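Putative peptide ABC-transport system periplasmic peptide-binding protein (Campylobacter jejuni, PDB 4OEV) binds nickel(II) outside the cytoplasm, here together with oxalate, as the extracytoplasmic binding protein of an ABC-type importer. Local coordinates at residues I9-E14 with V483-N488; Y63-R68 with V118-F123; E89-P94 with I135-K140; N274-Y279 with A458-A463. All coordinates share one frame; numbering follows the deposited sequence.

Contact 1: residues I9-E14 with V483-N488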
loop_
_atom_site.group_PDB
_atom_site.type_symbol
_atom_site.label_atom_id
_atom_site.label_comp_id
_atom_site.label_asym_id
_atom_site.label_seq_id
_atom_site.Cartn_x
_atom_site.Cartn_y
_atom_site.Cartn_z
ATOM N N ILE A 9 13.061 13.683 7.227
ATOM C CA ILE A 9 12.870 12.612 6.246
ATOM C C ILE A 9 11.806 12.968 5.231
ATOM O O ILE A 9 10.694 13.332 5.588
ATOM C CB ILE A 9 12.453 11.294 6.910
ATOM C CG1 ILE A 9 13.408 10.904 8.042
ATOM C CG2 ILE A 9 12.283 10.177 5.883
ATOM C CD1 ILE A 9 12.976 9.633 8.715
ATOM N N ALA A 10 12.157 12.833 3.955
ATOM C CA ALA A 10 11.196 13.020 2.890
ATOM C C ALA A 10 10.309 11.796 2.746
ATOM O O ALA A 10 10.781 10.652 2.756
ATOM C CB ALA A 10 11.926 13.289 1.533
ATOM N N VAL A 11 9.024 12.049 2.542
ATOM C CA VAL A 11 8.068 10.978 2.270
ATOM C C VAL A 11 7.157 11.376 1.108
ATOM O O VAL A 11 6.651 12.503 1.077
ATOM C CB VAL A 11 7.236 10.649 3.519
ATOM C CG1 VAL A 11 6.118 9.673 3.151
ATOM C CG2 VAL A 11 8.151 10.019 4.574
ATOM N N GLU A 12 6.957 10.465 0.161
ATOM C CA GLU A 12 6.167 10.808 -1.071
ATOM C C GLU A 12 4.709 11.267 -0.796
ATOM O O GLU A 12 4.261 12.310 -1.322
ATOM C CB GLU A 12 6.167 9.634 -2.018
ATOM C CG GLU A 12 5.428 9.902 -3.354
ATOM C CD GLU A 12 5.257 8.659 -4.145
ATOM O OE1 GLU A 12 5.710 7.611 -3.643
ATOM O OE2 GLU A 12 4.671 8.709 -5.261
ATOM N N ASN A 13 4.005 10.517 0.068
ATOM C CA ASN A 13 2.586 10.721 0.335
ATOM C C ASN A 13 2.357 11.263 1.734
ATOM O O ASN A 13 3.150 11.000 2.634
ATOM C CB ASN A 13 1.835 9.396 0.169
ATOM C CG ASN A 13 2.000 8.826 -1.209
ATOM O OD1 ASN A 13 1.409 9.335 -2.154
ATOM N ND2 ASN A 13 2.810 7.770 -1.343
ATOM N N GLU A 14 1.301 12.044 1.890
ATOM C CA GLU A 14 0.878 12.532 3.165
ATOM C C GLU A 14 -0.537 12.003 3.411
ATOM O O GLU A 14 -1.091 11.254 2.593
ATOM C CB GLU A 14 0.929 14.057 3.204
ATOM C CG GLU A 14 0.140 14.734 2.104
ATOM C CD GLU A 14 0.167 16.250 2.204
ATOM O OE1 GLU A 14 0.721 16.776 3.201
ATOM O OE2 GLU A 14 -0.384 16.908 1.288
ATOM N N VAL A 483 6.460 2.281 1.753
ATOM C CA VAL A 483 5.970 2.511 3.139
ATOM C C VAL A 483 6.510 1.437 4.043
ATOM O O VAL A 483 6.542 0.232 3.700
ATOM C CB VAL A 483 4.424 2.599 3.205
ATOM C CG1 VAL A 483 3.889 2.465 4.622
ATOM C CG2 VAL A 483 3.942 3.981 2.613
ATOM N N GLY A 484 7.019 1.878 5.192
ATOM C CA GLY A 484 7.630 0.956 6.096
ATOM C C GLY A 484 9.096 1.233 6.199
ATOM O O GLY A 484 9.738 0.667 7.054
ATOM N N PHE A 485 9.646 2.096 5.348
ATOM C CA PHE A 485 11.096 2.253 5.399
ATOM C C PHE A 485 11.550 3.005 6.671
ATOM O O PHE A 485 12.730 2.963 7.040
ATOM C CB PHE A 485 11.633 2.917 4.110
ATOM C CG PHE A 485 11.413 4.406 4.022
ATOM C CD1 PHE A 485 12.433 5.299 4.402
ATOM C CD2 PHE A 485 10.207 4.925 3.545
ATOM C CE1 PHE A 485 12.249 6.688 4.298
ATOM C CE2 PHE A 485 10.004 6.301 3.456
ATOM C CZ PHE A 485 11.053 7.190 3.833
ATOM N N THR A 486 10.590 3.615 7.355
ATOM C CA THR A 486 10.792 4.340 8.605
ATOM C C THR A 486 10.310 3.563 9.827
ATOM O O THR A 486 10.126 4.154 10.911
ATOM C CB THR A 486 10.040 5.689 8.563
ATOM O OG1 THR A 486 8.672 5.462 8.153
ATOM C CG2 THR A 486 10.688 6.620 7.600
ATOM N N TRP A 487 10.157 2.242 9.679
ATOM C CA TRP A 487 9.483 1.419 10.702
ATOM C C TRP A 487 10.261 1.449 12.020
ATOM O O TRP A 487 9.647 1.299 13.068
ATOM C CB TRP A 487 9.315 -0.039 10.256
ATOM C CG TRP A 487 10.630 -0.769 10.228
ATOM C CD1 TRP A 487 11.568 -0.735 9.198
ATOM C CD2 TRP A 487 11.198 -1.596 11.261
ATOM N NE1 TRP A 487 12.674 -1.507 9.552
ATOM C CE2 TRP A 487 12.470 -2.033 10.807
ATOM C CE3 TRP A 487 10.752 -2.014 12.527
ATOM C CZ2 TRP A 487 13.296 -2.882 11.579
ATOM C CZ3 TRP A 487 11.588 -2.854 13.300
ATOM C CH2 TRP A 487 12.835 -3.277 12.817
ATOM N N ASN A 488 11.596 1.626 11.982
ATOM C CA ASN A 488 12.361 1.668 13.242
ATOM C C ASN A 488 13.025 3.022 13.446
ATOM O O ASN A 488 14.120 3.134 14.045
ATOM C CB ASN A 488 13.401 0.531 13.334
ATOM C CG ASN A 488 14.706 0.837 12.617
ATOM O OD1 ASN A 488 14.726 1.220 11.437
ATOM N ND2 ASN A 488 15.816 0.682 13.340
#
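The para carbon of the Phe485 ring is the focus of this contact. Its CZ lies 3.8 Å from Ile9 CG2, the two side chains meeting tip to tip, and 4.1 Å from Val11 CG2, whose side chain crosses the ring obliquely. Beside these two methyls the backbone carbonyl of Ala10 comes to the ring edge, near its plane, with O 3.6 Å from Phe485 CZ. A second apolar touch, Ile9 CD1 to Thr486 CG2 at 3.9 Å, widens the patch. The same Thr486 methyl lies over one face of the Phe485 ring, 3.6 Å above its plane and toward the rim, so it helps to fix the ring while meeting Ile9. Torsions explain the reach: Phe485 CG occupies the crowded position between backbone N and carbonyl carbon (chi1 77°), and Ile9 CG2 stands anti to its backbone N. Behind the ring, residues 484-487 form a type I beta turn, closed by Trp487 N bonding to Gly484 O at 3.1 Å. Farther out, Leu216 also packs on Phe485. Just beyond the strand, Glu12 OE1 accepts a hydrogen bond from ND1 of the nickel ligand His481, a second-shell link to the metal site. The arrangement is that of a sheet strand, 6-11, which pairs with strand 191-196 and also bonds through Ala10 to Ala214, covered by a turn of the C-terminal tail.

Contact 2: residues Y63-R68 with V118-F123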
loop_
_atom_site.group_PDB
_atom_site.type_symbol
_atom_site.label_atom_id
_atom_site.label_comp_id
_atom_site.label_asym_id
_atom_site.label_seq_id
_atom_site.Cartn_x
_atom_site.Cartn_y
_atom_site.Cartn_z
ATOM N N TYR A 63 -10.817 -14.505 20.395
ATOM C CA TYR A 63 -9.485 -13.933 20.686
ATOM C C TYR A 63 -9.450 -13.398 22.080
ATOM O O TYR A 63 -10.137 -12.419 22.378
ATOM C CB TYR A 63 -9.136 -12.781 19.726
ATOM C CG TYR A 63 -8.785 -13.219 18.324
ATOM C CD1 TYR A 63 -7.515 -13.009 17.810
ATOM C CD2 TYR A 63 -9.717 -13.853 17.523
ATOM C CE1 TYR A 63 -7.182 -13.407 16.522
ATOM C CE2 TYR A 63 -9.396 -14.272 16.258
ATOM C CZ TYR A 63 -8.129 -14.038 15.757
ATOM O OH TYR A 63 -7.825 -14.485 14.502
ATOM N N ASP A 64 -8.601 -13.990 22.919
ATOM C CA ASP A 64 -8.373 -13.449 24.247
ATOM C C ASP A 64 -7.080 -12.664 24.209
ATOM O O ASP A 64 -6.026 -13.246 23.947
ATOM C CB ASP A 64 -8.283 -14.550 25.308
ATOM C CG ASP A 64 -9.646 -15.113 25.694
ATOM O OD1 ASP A 64 -10.377 -14.439 26.450
ATOM O OD2 ASP A 64 -9.957 -16.241 25.261
ATOM N N ILE A 65 -7.161 -11.349 24.405
ATOM C CA ILE A 65 -5.965 -10.505 24.292
ATOM C C ILE A 65 -5.603 -9.855 25.639
ATOM O O ILE A 65 -6.465 -9.249 26.278
ATOM C CB ILE A 65 -6.131 -9.428 23.242
ATOM C CG1 ILE A 65 -6.492 -10.076 21.912
ATOM C CG2 ILE A 65 -4.846 -8.602 23.118
ATOM C CD1 ILE A 65 -6.419 -9.128 20.753
ATOM N N PHE A 66 -4.334 -9.990 26.040
ATOM C CA PHE A 66 -3.815 -9.476 27.323
ATOM C C PHE A 66 -2.855 -8.284 27.109
ATOM O O PHE A 66 -1.864 -8.375 26.362
ATOM C CB PHE A 66 -3.143 -10.625 28.078
ATOM C CG PHE A 66 -4.055 -11.807 28.274
ATOM C CD1 PHE A 66 -4.957 -11.845 29.331
ATOM C CD2 PHE A 66 -4.023 -12.869 27.394
ATOM C CE1 PHE A 66 -5.826 -12.925 29.484
ATOM C CE2 PHE A 66 -4.866 -13.938 27.525
ATOM C CZ PHE A 66 -5.778 -13.979 28.584
ATOM N N LEU A 67 -3.182 -7.162 27.746
ATOM C CA LEU A 67 -2.547 -5.876 27.448
ATOM C C LEU A 67 -1.438 -5.469 28.412
ATOM O O LEU A 67 -1.448 -5.917 29.559
ATOM C CB LEU A 67 -3.614 -4.796 27.456
ATOM C CG LEU A 67 -4.835 -5.210 26.621
ATOM C CD1 LEU A 67 -5.893 -4.168 26.750
ATOM C CD2 LEU A 67 -4.367 -5.346 25.138
ATOM N N ARG A 68 -0.538 -4.573 27.975
ATOM C CA ARG A 68 0.424 -3.965 28.916
ATOM C C ARG A 68 -0.318 -3.027 29.875
ATOM O O ARG A 68 -1.299 -2.391 29.475
ATOM C CB ARG A 68 1.528 -3.206 28.170
ATOM C CG ARG A 68 2.303 -4.059 27.191
ATOM C CD ARG A 68 3.485 -3.281 26.510
ATOM N NE ARG A 68 4.382 -2.626 27.498
ATOM C CZ ARG A 68 5.713 -2.590 27.425
ATOM N NH1 ARG A 68 6.429 -1.966 28.358
ATOM N NH2 ARG A 68 6.348 -3.201 26.442
ATOM N N VAL A 118 -9.182 -8.344 27.016
ATOM C CA VAL A 118 -10.387 -8.212 26.177
ATOM C C VAL A 118 -10.620 -9.550 25.504
ATOM O O VAL A 118 -9.698 -10.329 25.267
ATOM C CB VAL A 118 -10.330 -7.062 25.145
ATOM C CG1 VAL A 118 -10.159 -5.723 25.863
ATOM C CG2 VAL A 118 -9.244 -7.300 24.065
ATOM N N LYS A 119 -11.894 -9.863 25.312
ATOM C CA LYS A 119 -12.294 -11.091 24.678
ATOM C C LYS A 119 -13.049 -10.666 23.426
ATOM O O LYS A 119 -14.167 -10.161 23.523
ATOM C CB LYS A 119 -13.174 -11.921 25.614
ATOM C CG LYS A 119 -13.559 -13.300 25.122
ATOM C CD LYS A 119 -14.549 -13.922 26.125
ATOM C CE LYS A 119 -14.523 -15.429 26.082
ATOM N NZ LYS A 119 -14.847 -15.878 24.694
ATOM N N ILE A 120 -12.440 -10.900 22.270
ATOM C CA ILE A 120 -13.020 -10.501 20.993
ATOM C C ILE A 120 -13.620 -11.731 20.369
ATOM O O ILE A 120 -12.958 -12.754 20.237
ATOM C CB ILE A 120 -11.953 -9.887 20.048
ATOM C CG1 ILE A 120 -11.241 -8.736 20.734
ATOM C CG2 ILE A 120 -12.596 -9.439 18.704
ATOM C CD1 ILE A 120 -9.892 -8.384 20.092
ATOM N N THR A 121 -14.894 -11.644 20.007
ATOM C CA THR A 121 -15.539 -12.746 19.331
ATOM C C THR A 121 -15.935 -12.338 17.898
ATOM O O THR A 121 -16.449 -11.241 17.633
ATOM C CB THR A 121 -16.796 -13.260 20.109
ATOM O OG1 THR A 121 -16.382 -13.807 21.367
ATOM C CG2 THR A 121 -17.503 -14.333 19.314
ATOM N N LEU A 122 -15.682 -13.253 16.988
ATOM C CA LEU A 122 -15.882 -12.979 15.559
ATOM C C LEU A 122 -17.065 -13.764 15.020
ATOM O O LEU A 122 -17.398 -14.818 15.541
ATOM C CB LEU A 122 -14.647 -13.339 14.773
ATOM C CG LEU A 122 -13.279 -12.732 15.062
ATOM C CD1 LEU A 122 -12.304 -13.348 14.057
ATOM C CD2 LEU A 122 -13.380 -11.226 14.920
ATOM N N PHE A 123 -17.665 -13.289 13.931
ATOM C CA PHE A 123 -18.749 -14.048 13.291
ATOM C C PHE A 123 -18.212 -15.315 12.601
ATOM O O PHE A 123 -18.829 -16.384 12.636
ATOM C CB PHE A 123 -19.472 -13.192 12.251
ATOM C CG PHE A 123 -20.244 -12.042 12.815
ATOM C CD1 PHE A 123 -21.439 -12.248 13.474
ATOM C CD2 PHE A 123 -19.789 -10.744 12.642
ATOM C CE1 PHE A 123 -22.155 -11.186 13.968
ATOM C CE2 PHE A 123 -20.499 -9.675 13.149
ATOM C CZ PHE A 123 -21.682 -9.901 13.809
#
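Strands 63-67 and 118-122 run antiparallel, their axes 4.7 Å apart at closest and 155° between directions. Four backbone bonds join them. Tyr63 and Ile120 make a reciprocal pair, Tyr63 N to Ile120 O and Ile120 N to Tyr63 O, both 2.8 Å; Ile65 and Val118 make the other, Ile65 N to Val118 O and Val118 N to Ile65 O. Every N-H points within 20° of straight at its acceptor. The tight packing is on the face that carries Tyr63, Ile65, Val118, Ile120 and Leu122. Ile65 CD1 and Ile120 CD1 touch at 3.6 Å where the two side chains cross obliquely, and Val118 CG2, held in the crowded position between N and carbonyl carbon, lies 3.9 Å from Ile65 CB. At the far end Leu122 CD1 reaches Tyr63 CE2 at 3.8 Å, while Phe129 meets the tyrosine ring edge-to-face. These strands are the central pair of a four-stranded antiparallel sheet, and helix 81-92 covers this apolar face through Val84 and Ile88. The other face is looser and partly exposed. There Asp64 and Lys119, a non-hydrogen-bonded pair, run alongside each other in the same direction, and Asp64 OD1 meets the aliphatic part of the lysine, 3.6 Å from Lys119 CG. Their charged ends stay apart, Asp64 OD2 to Lys119 NZ being 4.9 Å, whereas Asp64 OD1 is hydrogen-bonded to His117 NE2.

Contact 3: residues E89-P94 with I135-K140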
loop_
_atom_site.group_PDB
_atom_site.type_symbol
_atom_site.label_atom_id
_atom_site.label_comp_id
_atom_site.label_asym_id
_atom_site.label_seq_id
_atom_site.Cartn_x
_atom_site.Cartn_y
_atom_site.Cartn_z
ATOM N N GLU A 89 -14.439 -1.095 17.851
ATOM C CA GLU A 89 -15.809 -0.741 17.530
ATOM C C GLU A 89 -15.879 0.463 16.594
ATOM O O GLU A 89 -16.763 0.530 15.703
ATOM C CB GLU A 89 -16.584 -0.490 18.823
ATOM C CG GLU A 89 -16.836 -1.784 19.503
ATOM C CD GLU A 89 -17.608 -1.657 20.818
ATOM O OE1 GLU A 89 -17.867 -0.533 21.307
ATOM O OE2 GLU A 89 -17.958 -2.721 21.330
ATOM N N ALA A 90 -14.903 1.355 16.741
ATOM C CA ALA A 90 -14.843 2.558 15.941
ATOM C C ALA A 90 -14.582 2.236 14.465
ATOM O O ALA A 90 -15.240 2.817 13.621
ATOM C CB ALA A 90 -13.763 3.511 16.461
ATOM N N PHE A 91 -13.677 1.292 14.188
ATOM C CA PHE A 91 -13.306 0.872 12.829
ATOM C C PHE A 91 -14.465 0.147 12.138
ATOM O O PHE A 91 -14.600 0.201 10.922
ATOM C CB PHE A 91 -12.098 -0.049 12.862
ATOM C CG PHE A 91 -10.864 0.563 13.539
ATOM C CD1 PHE A 91 -10.640 1.944 13.545
ATOM C CD2 PHE A 91 -9.959 -0.255 14.184
ATOM C CE1 PHE A 91 -9.493 2.495 14.132
ATOM C CE2 PHE A 91 -8.810 0.286 14.819
ATOM C CZ PHE A 91 -8.590 1.666 14.797
ATOM N N LYS A 92 -15.314 -0.538 12.905
ATOM C CA LYS A 92 -16.366 -1.304 12.237
ATOM C C LYS A 92 -17.701 -0.600 12.280
ATOM O O LYS A 92 -18.673 -1.125 11.764
ATOM C CB LYS A 92 -16.510 -2.694 12.838
ATOM C CG LYS A 92 -17.014 -2.715 14.299
ATOM C CD LYS A 92 -17.315 -4.136 14.736
ATOM C CE LYS A 92 -18.065 -4.167 16.097
ATOM N NZ LYS A 92 -19.362 -4.926 15.988
ATOM N N ASN A 93 -17.755 0.593 12.867
ATOM C CA ASN A 93 -18.981 1.401 12.835
ATOM C C ASN A 93 -19.122 2.058 11.486
ATOM O O ASN A 93 -18.251 2.845 11.085
ATOM C CB ASN A 93 -18.971 2.446 13.961
ATOM C CG ASN A 93 -20.307 3.143 14.146
ATOM O OD1 ASN A 93 -21.006 3.456 13.178
ATOM N ND2 ASN A 93 -20.686 3.363 15.405
ATOM N N PRO A 94 -20.205 1.718 10.749
ATOM C CA PRO A 94 -20.329 2.262 9.394
ATOM C C PRO A 94 -20.377 3.795 9.346
ATOM O O PRO A 94 -19.921 4.393 8.370
ATOM C CB PRO A 94 -21.680 1.677 8.893
ATOM C CG PRO A 94 -21.922 0.453 9.730
ATOM C CD PRO A 94 -21.332 0.825 11.099
ATOM N N ILE A 135 -2.716 -2.008 13.587
ATOM C CA ILE A 135 -3.175 -0.623 13.412
ATOM C C ILE A 135 -3.181 0.094 14.755
ATOM O O ILE A 135 -3.387 -0.543 15.801
ATOM C CB ILE A 135 -4.602 -0.529 12.775
ATOM C CG1 ILE A 135 -4.853 0.867 12.215
ATOM C CG2 ILE A 135 -5.706 -0.911 13.737
ATOM C CD1 ILE A 135 -4.142 1.165 10.872
ATOM N N GLY A 136 -2.960 1.409 14.728
ATOM C CA GLY A 136 -2.881 2.179 15.959
ATOM C C GLY A 136 -4.171 2.087 16.766
ATOM O O GLY A 136 -5.242 1.887 16.186
ATOM N N MET A 137 -4.067 2.183 18.103
ATOM C CA MET A 137 -5.253 2.291 18.974
ATOM C C MET A 137 -5.602 3.786 19.172
ATOM O O MET A 137 -4.724 4.666 19.086
ATOM C CB MET A 137 -5.015 1.568 20.306
ATOM C CG MET A 137 -4.865 0.035 20.204
ATOM S SD MET A 137 -6.379 -0.809 19.690
ATOM C CE MET A 137 -6.006 -0.876 17.912
ATOM N N LEU A 138 -6.887 4.069 19.300
ATOM C CA LEU A 138 -7.396 5.426 19.499
ATOM C C LEU A 138 -7.722 5.674 20.984
ATOM O O LEU A 138 -8.051 4.730 21.694
ATOM C CB LEU A 138 -8.675 5.660 18.713
ATOM C CG LEU A 138 -8.528 5.565 17.189
ATOM C CD1 LEU A 138 -9.912 5.511 16.585
ATOM C CD2 LEU A 138 -7.774 6.777 16.744
ATOM N N PRO A 139 -7.674 6.948 21.414
ATOM C CA PRO A 139 -8.007 7.295 22.802
ATOM C C PRO A 139 -9.483 7.572 23.031
ATOM O O PRO A 139 -10.011 8.624 22.661
ATOM C CB PRO A 139 -7.163 8.550 23.050
ATOM C CG PRO A 139 -6.984 9.181 21.699
ATOM C CD PRO A 139 -6.980 8.055 20.722
ATOM N N LYS A 140 -10.131 6.613 23.678
ATOM C CA LYS A 140 -11.535 6.759 24.072
ATOM C C LYS A 140 -11.801 8.075 24.784
ATOM O O LYS A 140 -12.738 8.786 24.438
ATOM C CB LYS A 140 -11.946 5.586 24.944
ATOM C CG LYS A 140 -13.365 5.665 25.495
ATOM C CD LYS A 140 -13.759 4.331 26.054
ATOM C CE LYS A 140 -15.199 4.307 26.566
ATOM N NZ LYS A 140 -15.304 5.039 27.854
#
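The loop between helices 129-132 and 140-143 packs here on the C-terminal part of helix 81-92, around Phe91. Ile135 opens the segment with the shortest approach to that helix: its CG2 meets Phe91 CE2 tip to tip at 3.5 Å. That methyl sits in the crowded position between backbone N and carbonyl carbon, while CG1 is anti to N (chi1 -162°). Gly136 follows with a backbone touch, its carbonyl O lying in the plane of the Phe91 ring at the edge, 3.6 Å from Phe91 CZ. Met137 starts away from the helix, but its bent side chain brings CE back to the ring edge, 4.3 Å from Phe91 CE2. At Leu138 the packing shifts to the other flank of the ring: CD1 lies 3.9 Å from Phe91 CE1 and also 4.3 Å from Ala90 CB. Leu138 N is bonded to Ser87 OG of the same helix. Pro139 then takes the N-cap position of helix 140-143, and Lys140 N bonds to Asp83 OD1. The contact is thus carried by carbon, with one polar exception: Gly136 O is buried with no hydrogen-bonding partner in the model, so the polarised C-H edge of Phe91 probably offers it a weak electrostatic substitute.

Contact 4: residues N274-Y279 with A458-A463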
loop_
_atom_site.group_PDB
_atom_site.type_symbol
_atom_site.label_atom_id
_atom_site.label_comp_id
_atom_site.label_asym_id
_atom_site.label_seq_id
_atom_site.Cartn_x
_atom_site.Cartn_y
_atom_site.Cartn_z
ATOM N N ASN A 274 15.908 -3.213 -18.875
ATOM C CA ASN A 274 16.415 -1.946 -19.383
ATOM C C ASN A 274 16.011 -0.707 -18.598
ATOM O O ASN A 274 16.863 0.117 -18.270
ATOM C CB ASN A 274 16.023 -1.810 -20.847
ATOM C CG ASN A 274 16.614 -2.928 -21.697
ATOM O OD1 ASN A 274 17.811 -3.233 -21.586
ATOM N ND2 ASN A 274 15.781 -3.561 -22.525
ATOM N N LEU A 275 14.730 -0.544 -18.308
ATOM C CA LEU A 275 14.311 0.652 -17.591
ATOM C C LEU A 275 14.687 0.607 -16.112
ATOM O O LEU A 275 15.196 1.597 -15.542
ATOM C CB LEU A 275 12.803 0.852 -17.718
ATOM C CG LEU A 275 12.193 1.995 -16.922
ATOM C CD1 LEU A 275 12.806 3.336 -17.345
ATOM C CD2 LEU A 275 10.698 1.967 -17.146
ATOM N N LEU A 276 14.479 -0.559 -15.514
ATOM C CA LEU A 276 14.523 -0.677 -14.068
ATOM C C LEU A 276 15.831 -1.193 -13.577
ATOM O O LEU A 276 16.006 -1.348 -12.368
ATOM C CB LEU A 276 13.413 -1.581 -13.574
ATOM C CG LEU A 276 12.136 -0.764 -13.498
ATOM C CD1 LEU A 276 10.952 -1.670 -13.414
ATOM C CD2 LEU A 276 12.228 0.137 -12.278
ATOM N N HIS A 277 16.714 -1.514 -14.518
ATOM C CA HIS A 277 18.112 -1.826 -14.215
ATOM C C HIS A 277 18.235 -2.891 -13.148
ATOM O O HIS A 277 19.069 -2.780 -12.251
ATOM C CB HIS A 277 18.863 -0.573 -13.769
ATOM C CG HIS A 277 18.722 0.588 -14.706
ATOM N ND1 HIS A 277 19.152 0.544 -16.017
ATOM C CD2 HIS A 277 18.224 1.833 -14.515
ATOM C CE1 HIS A 277 18.910 1.708 -16.597
ATOM N NE2 HIS A 277 18.349 2.508 -15.706
ATOM N N ASP A 278 17.355 -3.880 -13.216
ATOM C CA ASP A 278 17.341 -4.985 -12.252
ATOM C C ASP A 278 17.192 -4.524 -10.762
ATOM O O ASP A 278 17.678 -5.169 -9.824
ATOM C CB ASP A 278 18.600 -5.845 -12.472
ATOM C CG ASP A 278 18.622 -6.491 -13.879
ATOM O OD1 ASP A 278 17.564 -7.024 -14.301
ATOM O OD2 ASP A 278 19.676 -6.442 -14.570
ATOM N N TYR A 279 16.544 -3.373 -10.584
ATOM C CA TYR A 279 15.976 -2.961 -9.304
ATOM C C TYR A 279 14.519 -3.408 -9.270
ATOM O O TYR A 279 13.657 -2.777 -8.635
ATOM C CB TYR A 279 16.079 -1.457 -9.132
ATOM C CG TYR A 279 16.933 -1.057 -7.962
ATOM C CD1 TYR A 279 16.344 -0.739 -6.740
ATOM C CD2 TYR A 279 18.319 -0.996 -8.066
ATOM C CE1 TYR A 279 17.109 -0.371 -5.643
ATOM C CE2 TYR A 279 19.108 -0.619 -6.965
ATOM C CZ TYR A 279 18.484 -0.314 -5.751
ATOM O OH TYR A 279 19.227 0.062 -4.648
ATOM N N ALA A 458 5.909 -5.094 -12.964
ATOM C CA ALA A 458 7.101 -5.430 -12.209
ATOM C C ALA A 458 6.944 -5.201 -10.688
ATOM O O ALA A 458 6.232 -4.292 -10.266
ATOM C CB ALA A 458 8.285 -4.629 -12.709
ATOM N N TYR A 459 7.638 -6.018 -9.910
ATOM C CA TYR A 459 7.832 -5.792 -8.472
ATOM C C TYR A 459 9.100 -4.952 -8.272
ATOM O O TYR A 459 10.084 -5.171 -8.956
ATOM C CB TYR A 459 7.967 -7.113 -7.732
ATOM C CG TYR A 459 6.627 -7.775 -7.436
ATOM C CD1 TYR A 459 6.019 -7.646 -6.194
ATOM C CD2 TYR A 459 6.002 -8.572 -8.382
ATOM C CE1 TYR A 459 4.794 -8.279 -5.904
ATOM C CE2 TYR A 459 4.765 -9.196 -8.115
ATOM C CZ TYR A 459 4.178 -9.057 -6.879
ATOM O OH TYR A 459 2.967 -9.672 -6.618
ATOM N N LEU A 460 9.038 -3.961 -7.383
ATOM C CA LEU A 460 10.129 -3.005 -7.201
ATOM C C LEU A 460 11.004 -3.238 -5.960
ATOM O O LEU A 460 10.503 -3.641 -4.886
ATOM C CB LEU A 460 9.547 -1.601 -7.116
ATOM C CG LEU A 460 8.591 -1.184 -8.193
ATOM C CD1 LEU A 460 8.150 0.230 -7.873
ATOM C CD2 LEU A 460 9.316 -1.231 -9.588
ATOM N N ASP A 461 12.309 -3.009 -6.108
ATOM C CA ASP A 461 13.140 -2.744 -4.940
ATOM C C ASP A 461 13.124 -1.250 -4.714
ATOM O O ASP A 461 12.852 -0.468 -5.628
ATOM C CB ASP A 461 14.582 -3.198 -5.109
ATOM C CG ASP A 461 14.754 -4.655 -4.914
ATOM O OD1 ASP A 461 13.748 -5.320 -4.623
ATOM O OD2 ASP A 461 15.905 -5.131 -5.016
ATOM N N PHE A 462 13.458 -0.845 -3.499
ATOM C CA PHE A 462 13.522 0.573 -3.209
ATOM C C PHE A 462 14.923 0.926 -2.795
ATOM O O PHE A 462 15.626 0.117 -2.193
ATOM C CB PHE A 462 12.505 0.966 -2.125
ATOM C CG PHE A 462 11.112 1.103 -2.661
ATOM C CD1 PHE A 462 10.700 2.299 -3.226
ATOM C CD2 PHE A 462 10.233 0.044 -2.612
ATOM C CE1 PHE A 462 9.424 2.447 -3.779
ATOM C CE2 PHE A 462 8.934 0.179 -3.167
ATOM C CZ PHE A 462 8.536 1.374 -3.730
ATOM N N ALA A 463 15.319 2.146 -3.135
ATOM C CA ALA A 463 16.621 2.642 -2.739
ATOM C C ALA A 463 16.440 3.718 -1.678
ATOM O O ALA A 463 15.965 4.817 -1.975
ATOM C CB ALA A 463 17.408 3.195 -3.986
#
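A turn leading into strand 280-282 docks here on the long strand 454-467, the member common to most pairings of a six-stranded antiparallel sheet. Residues 276-279 form a type I' beta turn, with positive phi at His277 and Asp278, closed by Tyr279 N bonding to Leu276 O at 2.8 Å. One backbone bond spans the contact: Asp461 N donates to Tyr279 O at 2.9 Å. It is nearly straight at the hydrogen, yet the donor stands 42° out of the carbonyl plane and so is not on a lone pair. The Tyr279 side chain, at an unusual chi1 of -118°, then runs along the strand. Its CD1 presses on Asp461 CB at 3.4 Å, ring and carboxylate planes nearly perpendicular at 83°. The Phe462 carbonyl O meets the ring edge, and beyond it Tyr279 OH lies 3.7 Å from Ala463 CB. At the other end Leu276 CD1 touches Ala458 CB at 4.0 Å; the Leu276 side chain crosses that of Leu460 at about a right angle, Leu276 CD1 lying 4.2 Å from Leu460 CD2. Asp461 OD2 forms salt bridges to Lys237 and Arg235, and Arg235 also makes a cation-pi contact with Tyr279; two cations at one oxygen would favour the ionised carboxylate. The turn after helix 268-274 thus delivers the chain into strand 280-282, the Asp461 N to Tyr279 O bond lying beside the start of its antiparallel pairing with strand 454-467.

Contact 1 joins the two ends of the chain, and the other three fall between its segments in sequence. Contacts 2 and 3 interlock, their segments alternating, and share a layer: helix 81-92 covers the sheet of contact 2 and also carries residues 89-94, with centres about 15 Å apart. Contact 4 lies on the opposite side of the chain's centre from both, about 41 Å from contact 2 and 37 Å from contact 3 between centres. Contact 1 is about 19 Å from contact 4 and 23 Å from contact 3, again between centres. Contacts 1 and 4 lie nearest the metal without lining its site, the side chains of Val11 and Phe462 being about 11 and 9 Å from the nickel, whereas contact 2 belongs to a peripheral sheet.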